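Local coordinates for protein L544 (Acanthamoeba polyphaga mimivirus, PDB 4AMQ) that probably acts as a virion-packaged nucleotidyl transferase that binds manganese through a cluster of aspartates, at residues Ile82-Arg85 with Ile86-Leu89; Ala333-Asp336 with Lys337-Trp341; Ile370-Lys373 with Glu374-Lys377. All coordinates share one frame; numbering follows the deposited sequence.

Contact 1: residues Ile82-Arg85 with Ile86-Leu89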
ATOM      1  N   ILE A  82     -24.609  -7.775  -1.011  1.00 43.99           N
ATOM      2  CA  ILE A  82     -23.372  -7.016  -0.844  1.00 43.16           C
ATOM      3  C   ILE A  82     -22.961  -6.332  -2.148  1.00 39.88           C
ATOM      4  O   ILE A  82     -22.389  -5.244  -2.134  1.00 40.35           O
ATOM      5  CB  ILE A  82     -22.212  -7.896  -0.327  1.00 39.07           C
ATOM      6  CG1 ILE A  82     -21.002  -7.031   0.036  1.00 38.72           C
ATOM      7  CG2 ILE A  82     -21.826  -8.935  -1.362  1.00 40.19           C
ATOM      8  CD1 ILE A  82     -21.273  -6.006   1.117  1.00 35.35           C
ATOM      9  N   TYR A  83     -23.260  -6.974  -3.272  1.00 41.59           N
ATOM     10  CA  TYR A  83     -22.915  -6.422  -4.574  1.00 40.97           C
ATOM     11  C   TYR A  83     -23.621  -5.095  -4.806  1.00 42.08           C
ATOM     12  O   TYR A  83     -22.990  -4.102  -5.167  1.00 41.08           O
ATOM     13  CB  TYR A  83     -23.258  -7.411  -5.690  1.00 43.18           C
ATOM     14  CG  TYR A  83     -23.160  -6.820  -7.076  1.00 44.92           C
ATOM     15  CD1 TYR A  83     -21.939  -6.409  -7.592  1.00 44.14           C
ATOM     16  CD2 TYR A  83     -24.289  -6.673  -7.870  1.00 47.37           C
ATOM     17  CE1 TYR A  83     -21.843  -5.867  -8.860  1.00 43.65           C
ATOM     18  CE2 TYR A  83     -24.204  -6.132  -9.142  1.00 46.72           C
ATOM     19  CZ  TYR A  83     -22.978  -5.731  -9.631  1.00 47.17           C
ATOM     20  OH  TYR A  83     -22.886  -5.192 -10.894  1.00 47.94           O
ATOM     21  N   GLN A  84     -24.931  -5.079  -4.584  1.00 42.67           N
ATOM     22  CA  GLN A  84     -25.731  -3.885  -4.822  1.00 44.22           C
ATOM     23  C   GLN A  84     -25.319  -2.725  -3.914  1.00 44.10           C
ATOM     24  O   GLN A  84     -25.420  -1.560  -4.304  1.00 43.07           O
ATOM     25  CB  GLN A  84     -27.224  -4.189  -4.668  1.00 46.13           C
ATOM     26  CG  GLN A  84     -28.133  -2.991  -4.908  1.00 48.12           C
ATOM     27  CD  GLN A  84     -27.974  -2.402  -6.297  1.00 54.90           C
ATOM     28  OE1 GLN A  84     -27.778  -3.128  -7.275  1.00 55.78           O
ATOM     29  NE2 GLN A  84     -28.052  -1.078  -6.390  1.00 48.37           N
ATOM     30  N   ARG A  85     -24.848  -3.043  -2.712  1.00 39.00           N
ATOM     31  CA  ARG A  85     -24.356  -2.016  -1.795  1.00 39.50           C
ATOM     32  C   ARG A  85     -23.029  -1.419  -2.272  1.00 38.48           C
ATOM     33  O   ARG A  85     -22.743  -0.250  -2.025  1.00 36.87           O
ATOM     34  CB  ARG A  85     -24.211  -2.575  -0.376  1.00 39.33           C
ATOM     35  CG  ARG A  85     -23.500  -1.648   0.605  1.00 38.50           C
ATOM     36  CD  ARG A  85     -24.192  -0.290   0.738  1.00 42.43           C
ATOM     37  NE  ARG A  85     -23.530   0.556   1.728  1.00 34.58           N
ATOM     38  CZ  ARG A  85     -23.703   1.870   1.830  1.00 39.48           C
ATOM     39  NH1 ARG A  85     -24.519   2.500   0.997  1.00 41.30           N
ATOM     40  NH2 ARG A  85     -23.055   2.556   2.765  1.00 33.88           N
ATOM     41  N   ILE A  86     -22.223  -2.229  -2.951  1.00 37.70           N
ATOM     42  CA  ILE A  86     -20.966  -1.753  -3.513  1.00 40.21           C
ATOM     43  C   ILE A  86     -21.257  -0.867  -4.719  1.00 40.36           C
ATOM     44  O   ILE A  86     -20.589   0.144  -4.937  1.00 38.72           O
ATOM     45  CB  ILE A  86     -20.039  -2.916  -3.921  1.00 36.35           C
ATOM     46  CG1 ILE A  86     -19.755  -3.813  -2.714  1.00 40.72           C
ATOM     47  CG2 ILE A  86     -18.735  -2.388  -4.495  1.00 31.51           C
ATOM     48  CD1 ILE A  86     -19.255  -3.057  -1.498  1.00 36.92           C
ATOM     49  N   VAL A  87     -22.266  -1.252  -5.492  1.00 38.80           N
ATOM     50  CA  VAL A  87     -22.717  -0.445  -6.615  1.00 40.31           C
ATOM     51  C   VAL A  87     -23.198   0.914  -6.122  1.00 38.34           C
ATOM     52  O   VAL A  87     -22.882   1.945  -6.714  1.00 39.21           O
ATOM     53  CB  VAL A  87     -23.835  -1.150  -7.405  1.00 41.29           C
ATOM     54  CG1 VAL A  87     -24.538  -0.173  -8.336  1.00 40.66           C
ATOM     55  CG2 VAL A  87     -23.264  -2.323  -8.185  1.00 38.24           C
ATOM     56  N   ASP A  88     -23.953   0.913  -5.027  1.00 36.89           N
ATOM     57  CA  ASP A  88     -24.433   2.156  -4.434  1.00 40.23           C
ATOM     58  C   ASP A  88     -23.266   3.042  -4.006  1.00 37.83           C
ATOM     59  O   ASP A  88     -23.261   4.242  -4.267  1.00 38.93           O
ATOM     60  CB  ASP A  88     -25.352   1.869  -3.244  1.00 42.01           C
ATOM     61  CG  ASP A  88     -26.647   1.190  -3.658  1.00 49.70           C
ATOM     62  OD1 ASP A  88     -26.774   0.824  -4.845  1.00 48.25           O
ATOM     63  OD2 ASP A  88     -27.534   1.012  -2.794  1.00 46.71           O
ATOM     64  N   LEU A  89     -22.278   2.448  -3.350  1.00 35.48           N
ATOM     65  CA  LEU A  89     -21.084   3.186  -2.952  1.00 35.61           C
ATOM     66  C   LEU A  89     -20.399   3.812  -4.163  1.00 34.32           C
ATOM     67  O   LEU A  89     -20.088   5.002  -4.168  1.00 33.10           O
ATOM     68  CB  LEU A  89     -20.107   2.278  -2.201  1.00 35.53           C
ATOM     69  CG  LEU A  89     -20.432   2.026  -0.727  1.00 35.40           C
ATOM     70  CD1 LEU A  89     -19.495   0.984  -0.136  1.00 34.07           C
ATOM     71  CD2 LEU A  89     -20.357   3.328   0.062  1.00 33.48           C
TER
HETATM   72  O   HOH W   1     -27.009   1.444  -0.359  1.00 46.91           O
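Ile-82 to Arg-85 and Ile-86 to Leu-89 are successive turns at the start of helix 82-93, joined by four i to i+4 backbone bonds, among them Val-87 N to Tyr-83 O at 3.0 Å and Leu-89 N to Arg-85 O, also 3.0 Å. The side chains repeat this spacing with three different chemistries. Val-87 lays CG2 over one face of the Tyr-83 ring, 4.0 Å from its centroid, a CH-pi contact displaced toward the rim. The next pair is Gln-84 with Asp-88: Gln-84 bends at chi2 (59°), which carries its amide forward to the next turn, and NE2 makes a weak hydrogen bond of 2.8 Å to Asp-88 OD1, the amide and carboxylate planes standing 69° apart. Arg-85 lies beyond, one guanidinium face against Leu-89 CD2, which is 3.9 Å from NH2, while a water bridges NH1 to Asp-88 OD2. Arg-85 NE also hydrogen-bonds to Val-44 O, and Tyr-83 OH to Val-172 O. Within the nucleotidyltransferase domain, Ile-82 and Leu-89 rest on Leu-197 and Tyr-201 of strand 196-204, Ile-86 and Val-87 meet helix 169-174, and Ile-82 and Tyr-83 reach helix 187-192.

Contact 2: residues Ala333-Asp336 with Lys337-Trp341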
ATOM      1  N   ALA A 333       4.436  19.132 -20.546  1.00 36.81           N
ATOM      2  CA  ALA A 333       3.036  19.488 -20.363  1.00 37.54           C
ATOM      3  C   ALA A 333       2.145  18.256 -20.343  1.00 27.08           C
ATOM      4  O   ALA A 333       2.467  17.239 -20.948  1.00 30.98           O
ATOM      5  CB  ALA A 333       2.585  20.457 -21.457  1.00 32.19           C
ATOM      6  N   GLY A 334       1.020  18.361 -19.642  1.00 24.06           N
ATOM      7  CA  GLY A 334       0.021  17.310 -19.631  1.00 27.79           C
ATOM      8  C   GLY A 334       0.567  15.956 -19.223  1.00 27.19           C
ATOM      9  O   GLY A 334       1.305  15.844 -18.245  1.00 30.03           O
ATOM     10  N   GLN A 335       0.208  14.930 -19.989  1.00 25.87           N
ATOM     11  CA  GLN A 335       0.556  13.550 -19.663  1.00 25.02           C
ATOM     12  C   GLN A 335       2.064  13.288 -19.659  1.00 29.42           C
ATOM     13  O   GLN A 335       2.558  12.501 -18.853  1.00 27.87           O
ATOM     14  CB  GLN A 335      -0.132  12.589 -20.634  1.00 26.49           C
ATOM     15  CG  GLN A 335      -0.046  11.137 -20.220  1.00 26.67           C
ATOM     16  CD  GLN A 335      -0.774  10.873 -18.919  1.00 31.39           C
ATOM     17  OE1 GLN A 335      -1.737  11.564 -18.584  1.00 33.26           O
ATOM     18  NE2 GLN A 335      -0.314   9.883 -18.173  1.00 28.93           N
ATOM     19  N   ASP A 336       2.792  13.931 -20.570  1.00 32.02           N
ATOM     20  CA  ASP A 336       4.242  13.782 -20.617  1.00 30.26           C
ATOM     21  C   ASP A 336       4.866  14.202 -19.291  1.00 27.07           C
ATOM     22  O   ASP A 336       5.824  13.593 -18.823  1.00 29.11           O
ATOM     23  CB  ASP A 336       4.839  14.599 -21.767  1.00 33.06           C
ATOM     24  CG  ASP A 336       4.548  13.990 -23.123  1.00 34.04           C
ATOM     25  OD1 ASP A 336       4.262  12.775 -23.181  1.00 36.93           O
ATOM     26  OD2 ASP A 336       4.610  14.721 -24.133  1.00 42.68           O
ATOM     27  N   LYS A 337       4.311  15.252 -18.697  1.00 25.65           N
ATOM     28  CA  LYS A 337       4.742  15.724 -17.390  1.00 26.06           C
ATOM     29  C   LYS A 337       4.500  14.669 -16.300  1.00 28.73           C
ATOM     30  O   LYS A 337       5.383  14.395 -15.479  1.00 24.13           O
ATOM     31  CB  LYS A 337       4.021  17.030 -17.048  1.00 28.77           C
ATOM     32  CG  LYS A 337       4.480  17.678 -15.761  1.00 33.60           C
ATOM     33  CD  LYS A 337       3.636  18.904 -15.422  1.00 38.45           C
ATOM     34  CE  LYS A 337       3.961  20.087 -16.311  1.00 34.14           C
ATOM     35  NZ  LYS A 337       3.297  21.332 -15.823  1.00 33.31           N
ATOM     36  N   ILE A 338       3.308  14.077 -16.300  1.00 26.03           N
ATOM     37  CA  ILE A 338       2.949  13.051 -15.317  1.00 25.89           C
ATOM     38  C   ILE A 338       3.908  11.861 -15.387  1.00 28.54           C
ATOM     39  O   ILE A 338       4.361  11.343 -14.360  1.00 24.04           O
ATOM     40  CB  ILE A 338       1.506  12.541 -15.534  1.00 23.82           C
ATOM     41  CG1 ILE A 338       0.506  13.702 -15.470  1.00 26.39           C
ATOM     42  CG2 ILE A 338       1.151  11.471 -14.514  1.00 23.74           C
ATOM     43  CD1 ILE A 338      -0.956  13.274 -15.585  1.00 24.97           C
ATOM     44  N   ILE A 339       4.206  11.441 -16.611  1.00 26.96           N
ATOM     45  CA  ILE A 339       5.125  10.341 -16.874  1.00 30.70           C
ATOM     46  C   ILE A 339       6.563  10.652 -16.443  1.00 30.55           C
ATOM     47  O   ILE A 339       7.202   9.846 -15.767  1.00 31.03           O
ATOM     48  CB  ILE A 339       5.106   9.982 -18.372  1.00 34.44           C
ATOM     49  CG1 ILE A 339       3.726   9.444 -18.759  1.00 33.46           C
ATOM     50  CG2 ILE A 339       6.207   8.981 -18.706  1.00 32.51           C
ATOM     51  CD1 ILE A 339       3.481   9.401 -20.258  1.00 39.20           C
ATOM     52  N   ALA A 340       7.069  11.817 -16.844  1.00 33.41           N
ATOM     53  CA  ALA A 340       8.421  12.229 -16.475  1.00 32.66           C
ATOM     54  C   ALA A 340       8.570  12.296 -14.959  1.00 32.93           C
ATOM     55  O   ALA A 340       9.582  11.864 -14.407  1.00 33.86           O
ATOM     56  CB  ALA A 340       8.763  13.566 -17.101  1.00 30.61           C
ATOM     57  N   TRP A 341       7.557  12.844 -14.293  1.00 29.82           N
ATOM     58  CA  TRP A 341       7.520  12.872 -12.835  1.00 30.03           C
ATOM     59  C   TRP A 341       7.578  11.465 -12.252  1.00 25.44           C
ATOM     60  O   TRP A 341       8.313  11.209 -11.305  1.00 30.92           O
ATOM     61  CB  TRP A 341       6.250  13.564 -12.347  1.00 24.97           C
ATOM     62  CG  TRP A 341       6.336  15.042 -12.323  1.00 31.25           C
ATOM     63  CD1 TRP A 341       7.472  15.804 -12.312  1.00 33.13           C
ATOM     64  CD2 TRP A 341       5.240  15.975 -12.311  1.00 28.31           C
ATOM     65  NE1 TRP A 341       7.148  17.139 -12.285  1.00 28.81           N
ATOM     66  CE2 TRP A 341       5.784  17.259 -12.286  1.00 30.91           C
ATOM     67  CE3 TRP A 341       3.848  15.809 -12.315  1.00 29.53           C
ATOM     68  CZ2 TRP A 341       4.984  18.404 -12.264  1.00 32.84           C
ATOM     69  CZ3 TRP A 341       3.062  16.947 -12.297  1.00 27.56           C
ATOM     70  CH2 TRP A 341       3.629  18.224 -12.269  1.00 30.87           C
TER
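Gln-335 lies across both Ile-338 and Ile-339 in the first turns of helix 334-368, a worked case of i to i+3 and i to i+4 packing where a long helix begins. The glutamine chain meets Ile-339 at about a right angle and Ile-338 on a slant, so one polar side chain spans two neighbouring branched ones. Its route is set by two torsions: CG stands anti to the backbone N (chi1 -169°), and a bend at chi2 (64°) swings the amide over toward the isoleucines. CG then lies 3.9 Å from Ile-339 CD1, and the carboxamide oxygen OE1 approaches Ile-338 CD1 at 3.5 Å, so the amide meets hydrocarbon here.

Along the backbone the hydrogen bonds strengthen after the first turn. Gly-334, with a positive phi of 55°, offers its O to Ile-338 N at 3.3 Å and to Lys-337 N, both weakly, whereas Ile-339 N to Gln-335 O and Ala-340 N to Asp-336 O are sound bonds. Tyr-290 of helix 274-292 touches Gln-335 and both isoleucines, and helices 297-311 and 319-331 flank Lys-337 and Trp-341 within the helical domain. The aliphatic part of Lys-337 runs past the indole, placing CG 3.5 Å above the Trp-341 ring plane, offset toward the rim.

Contact 3: residues Ile370-Lys373 with Glu374-Lys377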
ATOM      1  N   ILE A 370      21.140  -6.296  21.652  1.00 49.89           N
ATOM      2  CA  ILE A 370      20.412  -6.505  22.894  1.00 49.44           C
ATOM      3  C   ILE A 370      19.822  -7.912  22.911  1.00 50.35           C
ATOM      4  O   ILE A 370      19.556  -8.480  23.970  1.00 51.45           O
ATOM      5  CB  ILE A 370      19.307  -5.448  23.083  1.00 48.26           C
ATOM      6  CG1 ILE A 370      19.936  -4.062  23.250  1.00 50.89           C
ATOM      7  CG2 ILE A 370      18.444  -5.776  24.286  1.00 45.81           C
ATOM      8  CD1 ILE A 370      18.946  -2.977  23.607  1.00 45.15           C
ATOM      9  N   ILE A 371      19.635  -8.468  21.719  1.00 50.55           N
ATOM     10  CA  ILE A 371      19.165  -9.839  21.558  1.00 51.64           C
ATOM     11  C   ILE A 371      20.344 -10.808  21.609  1.00 57.37           C
ATOM     12  O   ILE A 371      21.425 -10.495  21.114  1.00 57.76           O
ATOM     13  CB  ILE A 371      18.416 -10.006  20.219  1.00 46.56           C
ATOM     14  CG1 ILE A 371      17.194  -9.082  20.173  1.00 47.34           C
ATOM     15  CG2 ILE A 371      18.009 -11.454  19.996  1.00 46.29           C
ATOM     16  CD1 ILE A 371      16.454  -9.094  18.854  1.00 41.66           C
ATOM     17  N   PRO A 372      20.149 -11.981  22.237  1.00 60.55           N
ATOM     18  CA  PRO A 372      21.206 -13.002  22.314  1.00 58.70           C
ATOM     19  C   PRO A 372      21.553 -13.602  20.948  1.00 63.92           C
ATOM     20  O   PRO A 372      20.645 -14.013  20.224  1.00 65.55           O
ATOM     21  CB  PRO A 372      20.584 -14.078  23.213  1.00 64.44           C
ATOM     22  CG  PRO A 372      19.520 -13.362  23.997  1.00 61.28           C
ATOM     23  CD  PRO A 372      18.975 -12.332  23.056  1.00 56.82           C
ATOM     24  N   LYS A 373      22.844 -13.666  20.618  1.00 59.30           N
ATOM     25  CA  LYS A 373      23.309 -14.149  19.315  1.00 63.95           C
ATOM     26  C   LYS A 373      22.603 -15.419  18.829  1.00 67.67           C
ATOM     27  O   LYS A 373      22.349 -15.579  17.629  1.00 64.09           O
ATOM     28  CB  LYS A 373      24.828 -14.368  19.339  1.00 67.43           C
ATOM     29  CG  LYS A 373      25.406 -15.000  18.067  1.00 70.02           C
ATOM     30  CD  LYS A 373      25.322 -14.057  16.872  1.00 73.76           C
ATOM     31  CE  LYS A 373      25.738 -14.745  15.575  1.00 83.20           C
ATOM     32  NZ  LYS A 373      24.626 -14.779  14.579  1.00 75.06           N
ATOM     33  N   GLU A 374      22.289 -16.315  19.762  1.00 66.54           N
ATOM     34  CA  GLU A 374      21.622 -17.567  19.428  1.00 68.39           C
ATOM     35  C   GLU A 374      20.220 -17.310  18.886  1.00 67.44           C
ATOM     36  O   GLU A 374      19.765 -17.985  17.962  1.00 70.65           O
ATOM     37  CB  GLU A 374      21.548 -18.474  20.656  1.00 69.97           C
ATOM     38  CG  GLU A 374      20.926 -17.810  21.882  1.00 72.06           C
ATOM     39  CD  GLU A 374      20.448 -18.814  22.915  1.00 77.95           C
ATOM     40  OE1 GLU A 374      20.154 -19.967  22.531  1.00 81.07           O
ATOM     41  OE2 GLU A 374      20.360 -18.453  24.108  1.00 76.62           O
ATOM     42  N   ASP A 375      19.539 -16.328  19.468  1.00 65.38           N
ATOM     43  CA  ASP A 375      18.178 -15.996  19.070  1.00 66.55           C
ATOM     44  C   ASP A 375      18.159 -14.996  17.920  1.00 66.20           C
ATOM     45  O   ASP A 375      17.195 -14.932  17.160  1.00 66.54           O
ATOM     46  CB  ASP A 375      17.405 -15.407  20.254  1.00 64.73           C
ATOM     47  CG  ASP A 375      17.369 -16.334  21.452  1.00 67.57           C
ATOM     48  OD1 ASP A 375      17.554 -17.553  21.264  1.00 69.80           O
ATOM     49  OD2 ASP A 375      17.137 -15.843  22.578  1.00 63.72           O
ATOM     50  N   ARG A 376      19.222 -14.208  17.802  1.00 61.45           N
ATOM     51  CA  ARG A 376      19.251 -13.126  16.824  1.00 64.54           C
ATOM     52  C   ARG A 376      19.335 -13.657  15.395  1.00 64.32           C
ATOM     53  O   ARG A 376      19.141 -12.914  14.432  1.00 63.53           O
ATOM     54  CB  ARG A 376      20.378 -12.134  17.144  1.00 59.96           C
ATOM     55  CG  ARG A 376      21.528 -12.083  16.154  1.00 59.60           C
ATOM     56  CD  ARG A 376      22.537 -11.058  16.619  1.00 59.63           C
ATOM     57  NE  ARG A 376      22.814 -11.231  18.041  1.00 55.33           N
ATOM     58  CZ  ARG A 376      23.456 -10.342  18.791  1.00 57.25           C
ATOM     59  NH1 ARG A 376      23.892  -9.213  18.258  1.00 61.76           N
ATOM     60  NH2 ARG A 376      23.667 -10.575  20.076  1.00 51.27           N
ATOM     61  N   LYS A 377      19.593 -14.958  15.275  1.00 68.08           N
ATOM     62  CA  LYS A 377      19.644 -15.630  13.979  1.00 70.74           C
ATOM     63  C   LYS A 377      18.288 -15.639  13.271  1.00 68.22           C
ATOM     64  O   LYS A 377      18.183 -15.254  12.105  1.00 65.18           O
ATOM     65  CB  LYS A 377      20.146 -17.068  14.156  1.00 75.49           C
ATOM     66  CG  LYS A 377      20.092 -17.928  12.894  1.00 78.81           C
ATOM     67  CD  LYS A 377      20.353 -19.391  13.232  1.00 81.40           C
ATOM     68  CE  LYS A 377      20.326 -20.274  11.995  1.00 82.70           C
ATOM     69  NZ  LYS A 377      20.376 -21.723  12.344  1.00 76.77           N
TER
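Pro-372 O is gripped by two backbone amides, Asp-375 N at 2.7 Å and Arg-376 N at 2.8 Å, and this double acceptance starts the single, weakly bonded helical turn 373-376 that follows the long helix 334-368. The two bonds differ in direction: Asp-375 N sits above the carbonyl plane, 39° out of it, while Arg-376 N is tilted from that plane by only 20°. One oxygen thus serves both an i to i+3 and an i to i+4 bond.

The side chains are arranged round the same carbonyl. The proline ring faces two acidic residues: Asp-375 OD2 is 3.7 Å from Pro-372 CG, and Glu-374 CG is 4.0 Å from Pro-372 CB. Glu-374 reaches that place because a chi1 of 53° sets its CG between its own N and C, with the rest of the chain extended. These contacts are van der Waals in kind.

Arg-376 turns back toward the start of the turn. Its chain bends at chi3 and carries the guanidinium alongside the backbone, although the exact position of that group is doubtful; NH1 makes a weak hydrogen bond to Asn-369 OD1. Lys-373 runs across the arginine at about a right angle, its CD 4.1 Å from Arg-376 CD, so the aliphatic portions of two basic side chains touch, with Lys-373 NZ 5.3 Å from Arg-376 NE and not in contact with it.

Ile-371 is the buried side chain here, touching Leu-251 and Tyr-254 of helix 248-254 and also Phe-255. Its CG2 branch meets the helical turn, lying 3.8 Å from Arg-376 CB and 4.0 Å from Asp-375 CB.

All three contacts are local, between residues a helical turn or so apart, yet their settings differ. Contact 1 is partly buried in the nucleotidyltransferase domain, where its helix packs on the sheet and neighbouring helices, and it mixes CH-pi, amide-carboxylate and water-bridged chemistry. Contacts 2 and 3 are surface contacts in the helical domain, on opposite sides of the chain's centre: contact 2 opens helix 334-368 and contact 3 forms the short turn after it. The centres of contacts 2 and 3 are about 49 Å apart. Contact 2 sets a glutamine against aliphatic neighbours, whereas contact 3 relies on one shared carbonyl acceptor. Contact 1 lies about 51 Å from contact 3, centre to centre.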